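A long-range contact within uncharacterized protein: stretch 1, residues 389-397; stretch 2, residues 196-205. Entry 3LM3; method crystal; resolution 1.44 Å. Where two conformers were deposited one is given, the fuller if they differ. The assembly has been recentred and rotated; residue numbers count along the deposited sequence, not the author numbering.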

# COMPACT_ATOMS: atom_id res chain seq x y z
N ARG A 389 6.72 -8.02 -17.46
CA ARG A 389 7.79 -8.96 -17.18
C ARG A 389 8.83 -8.41 -16.24
O ARG A 389 9.21 -7.27 -16.33
CB ARG A 389 8.46 -9.35 -18.51
CG ARG A 389 7.59 -10.21 -19.36
CD ARG A 389 8.26 -10.59 -20.65
NE ARG A 389 9.36 -11.51 -20.43
CZ ARG A 389 9.85 -12.31 -21.35
NH1 ARG A 389 9.33 -12.32 -22.58
NH2 ARG A 389 10.84 -13.11 -21.04
N TYR A 390 9.27 -9.24 -15.31
CA TYR A 390 10.29 -8.88 -14.35
C TYR A 390 11.65 -9.50 -14.67
O TYR A 390 12.64 -9.09 -14.09
CB TYR A 390 9.86 -9.34 -12.96
CG TYR A 390 8.54 -8.77 -12.52
CD1 TYR A 390 8.26 -7.43 -12.65
CD2 TYR A 390 7.60 -9.58 -11.87
CE1 TYR A 390 7.05 -6.90 -12.20
CE2 TYR A 390 6.40 -9.07 -11.41
CZ TYR A 390 6.12 -7.73 -11.60
OH TYR A 390 4.93 -7.19 -11.12
N ASP A 391 11.67 -10.49 -15.55
CA ASP A 391 12.95 -11.11 -15.93
C ASP A 391 13.79 -10.17 -16.79
O ASP A 391 15.03 -10.26 -16.79
CB ASP A 391 12.71 -12.48 -16.57
CG ASP A 391 11.93 -12.42 -17.87
OD1 ASP A 391 11.10 -11.53 -18.08
OD2 ASP A 391 12.15 -13.33 -18.69
N LEU A 392 13.15 -9.24 -17.47
CA LEU A 392 13.82 -8.19 -18.20
C LEU A 392 14.55 -7.24 -17.24
O LEU A 392 14.07 -6.95 -16.14
CB LEU A 392 12.79 -7.40 -19.05
CG LEU A 392 11.99 -8.20 -20.08
CD1 LEU A 392 10.92 -7.34 -20.76
CD2 LEU A 392 12.94 -8.80 -21.12
N GLN A 393 15.71 -6.74 -17.64
CA GLN A 393 16.42 -5.74 -16.85
C GLN A 393 15.54 -4.51 -16.64
O GLN A 393 14.85 -4.08 -17.56
CB GLN A 393 17.77 -5.32 -17.49
CG GLN A 393 18.58 -4.37 -16.62
CD GLN A 393 20.00 -4.11 -17.10
OE1 GLN A 393 20.43 -4.61 -18.13
NE2 GLN A 393 20.74 -3.32 -16.32
N ALA A 394 15.53 -3.98 -15.42
CA ALA A 394 14.83 -2.76 -15.11
C ALA A 394 15.82 -1.71 -14.60
O ALA A 394 16.95 -2.02 -14.19
CB ALA A 394 13.72 -3.04 -14.04
N HIS A 395 15.39 -0.46 -14.68
CA HIS A 395 16.16 0.73 -14.30
C HIS A 395 15.27 1.75 -13.61
O HIS A 395 14.19 2.03 -14.16
CB HIS A 395 16.72 1.43 -15.55
CG HIS A 395 17.53 0.54 -16.42
ND1 HIS A 395 16.99 -0.13 -17.51
CD2 HIS A 395 18.83 0.18 -16.36
CE1 HIS A 395 17.94 -0.86 -18.07
NE2 HIS A 395 19.06 -0.69 -17.40
N GLU A 396 15.73 2.38 -12.54
CA GLU A 396 15.02 3.48 -11.93
C GLU A 396 15.56 4.80 -12.45
O GLU A 396 16.68 4.85 -13.00
CB GLU A 396 15.20 3.42 -10.40
CG GLU A 396 14.58 2.24 -9.69
CD GLU A 396 15.00 2.17 -8.24
OE1 GLU A 396 15.99 2.84 -7.83
OE2 GLU A 396 14.27 1.50 -7.48
N PRO A 397 14.81 5.88 -12.23
CA PRO A 397 15.36 7.21 -12.57
C PRO A 397 16.66 7.53 -11.87
O PRO A 397 16.88 7.13 -10.73
CB PRO A 397 14.24 8.16 -12.15
CG PRO A 397 13.03 7.33 -12.15
CD PRO A 397 13.42 5.97 -11.74
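Stretch 2, residues 196-205: TEHFCKPAQG

The most unusual feature of this contact is a lysine that reaches across to two backbone oxygens of stretch 1, Leu392 O and Tyr390 O, while a glutamate of its own stretch takes its charge. The side chain of Lys201, with chi1 to chi4 all t, is fully extended, so its ammonium group reaches well beyond the point where its sideways CA-to-CB bond would suggest. Lys201 NZ donates to Leu392 O at 3.0 Å and, through a weak bond, to Tyr390 O at 2.9 Å. A water accepts from Lys201 NZ at 3.0 Å and donates to Asp391 O at 2.7 Å, so three successive carbonyls of stretch 1 are tied, directly or through water, to one cation.

The charge is balanced within stretch 2 by a salt bridge from Lys201 NZ to Glu197 OE1, 2.7 Å long. That same carboxylate oxygen accepts from the other stretch: Ala394 N lies 2.9 Å from Glu197 OE1, with a nearly straight angle of 170°. A carboxylate suits this place because it can serve a cation and an amide at once.

No regular sheet pairing joins the two stretches, and they run in broadly opposite directions, in an irregular register, Tyr390 CA lying 5.9 Å from Lys201 CA and Ala394 CA 5.6 Å from Glu197 CA. Stretch 1 has no regular helix or strand. Stretch 2 turns a corner through a type I beta turn from His198 to Lys201, closed by Lys201 N to His198 O at 3.0 Å; the imidazole strengthens it, as Cys200 N donates to His198 ND1 at 3.0 Å.

Glu396 meets the turn. Its Glu396 OE2 accepts from Phe199 N at 3.0 Å, satisfying an amide inside the turn, while its aliphatic portion lies over a face of the His198 ring, Glu396 CG being 4.0 Å from the ring centroid. Ala394 points toward stretch 2, and its small methyl rests against two neighbours, with Ala394 CB 3.8 Å from His198 CB and 4.0 Å from Lys201 CD.

At the other end, Tyr390 also points toward stretch 2 and offers a ring face to a proline: Pro202 CD stands 3.5 Å from the ring centroid, only 13° off the normal, a CH-pi contact favoured by the polarised C-H bonds next to a proline nitrogen. Gln204 packs beside it, with Gln204 NE2 3.7 Å from Tyr390 CB, and Gln204 NE2 donates to Pro202 O at 2.8 Å.

Water completes the fit where the backbones do not bond directly: one molecule donates to Glu197 O at 2.7 Å and accepts from Glu396 N at 3.0 Å.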

# COMPACT_ATOMS: atom_id res chain seq x y z
N THR A 196 17.66 -5.03 -6.55
CA THR A 196 18.53 -3.87 -6.58
C THR A 196 18.32 -3.02 -7.85
O THR A 196 18.63 -1.82 -7.86
CB THR A 196 20.01 -4.30 -6.46
OG1 THR A 196 20.31 -5.28 -7.44
CG2 THR A 196 20.31 -4.87 -5.06
N GLU A 197 17.73 -3.61 -8.88
CA GLU A 197 17.42 -2.89 -10.10
C GLU A 197 16.28 -1.89 -9.98
O GLU A 197 16.30 -0.87 -10.64
CB GLU A 197 17.07 -3.85 -11.24
CG GLU A 197 18.23 -4.74 -11.66
CD GLU A 197 17.89 -5.72 -12.75
OE1 GLU A 197 16.79 -5.61 -13.37
OE2 GLU A 197 18.70 -6.64 -12.97
N HIS A 198 15.25 -2.21 -9.19
CA HIS A 198 14.02 -1.45 -9.22
C HIS A 198 13.10 -1.92 -8.09
O HIS A 198 12.84 -3.13 -7.96
CB HIS A 198 13.31 -1.64 -10.56
CG HIS A 198 12.29 -0.58 -10.86
ND1 HIS A 198 11.11 -0.41 -10.14
CD2 HIS A 198 12.28 0.37 -11.83
CE1 HIS A 198 10.44 0.60 -10.66
NE2 HIS A 198 11.12 1.07 -11.70
N PHE A 199 12.63 -0.95 -7.31
CA PHE A 199 11.78 -1.22 -6.15
C PHE A 199 10.47 -1.95 -6.49
O PHE A 199 9.88 -2.59 -5.62
CB PHE A 199 11.52 0.06 -5.32
CG PHE A 199 10.48 1.00 -5.88
CD1 PHE A 199 10.67 1.66 -7.07
CD2 PHE A 199 9.33 1.29 -5.15
CE1 PHE A 199 9.71 2.54 -7.56
CE2 PHE A 199 8.38 2.20 -5.62
CZ PHE A 199 8.55 2.79 -6.85
N CYS A 200 9.99 -1.84 -7.74
CA CYS A 200 8.77 -2.52 -8.18
C CYS A 200 9.00 -3.94 -8.71
O CYS A 200 8.03 -4.69 -8.97
CB CYS A 200 8.11 -1.73 -9.30
SG CYS A 200 7.31 -0.20 -8.75
N LYS A 201 10.27 -4.31 -8.92
CA LYS A 201 10.65 -5.59 -9.52
C LYS A 201 11.02 -6.59 -8.43
O LYS A 201 11.90 -6.30 -7.61
CB LYS A 201 11.87 -5.38 -10.45
CG LYS A 201 12.40 -6.67 -11.00
CD LYS A 201 13.53 -6.47 -12.05
CE LYS A 201 14.40 -7.72 -12.13
NZ LYS A 201 15.10 -7.75 -13.47
N PRO A 202 10.41 -7.77 -8.40
CA PRO A 202 10.96 -8.80 -7.53
C PRO A 202 12.42 -9.17 -7.85
O PRO A 202 12.79 -9.32 -9.01
CB PRO A 202 10.03 -10.00 -7.76
CG PRO A 202 8.72 -9.38 -8.24
CD PRO A 202 9.19 -8.21 -9.09
N ALA A 203 13.25 -9.29 -6.82
CA ALA A 203 14.59 -9.84 -6.99
C ALA A 203 14.50 -11.19 -7.70
O ALA A 203 13.69 -12.05 -7.34
CB ALA A 203 15.29 -9.97 -5.62
N GLN A 204 15.34 -11.38 -8.71
CA GLN A 204 15.32 -12.60 -9.49
C GLN A 204 16.18 -13.71 -8.88
O GLN A 204 15.98 -14.88 -9.17
CB GLN A 204 15.79 -12.31 -10.93
CG GLN A 204 14.86 -11.31 -11.67
CD GLN A 204 13.45 -11.82 -11.81
OE1 GLN A 204 13.20 -12.79 -12.53
NE2 GLN A 204 12.51 -11.19 -11.10
N GLY A 205 17.12 -13.33 -8.04
CA GLY A 205 18.06 -14.29 -7.47
C GLY A 205 18.95 -13.67 -6.43
O GLY A 205 18.75 -12.54 -6.02
O HOH W 1 18.09 1.11 -11.24
O HOH W 2 11.27 3.30 -13.62
O HOH W 3 16.60 -10.03 -14.61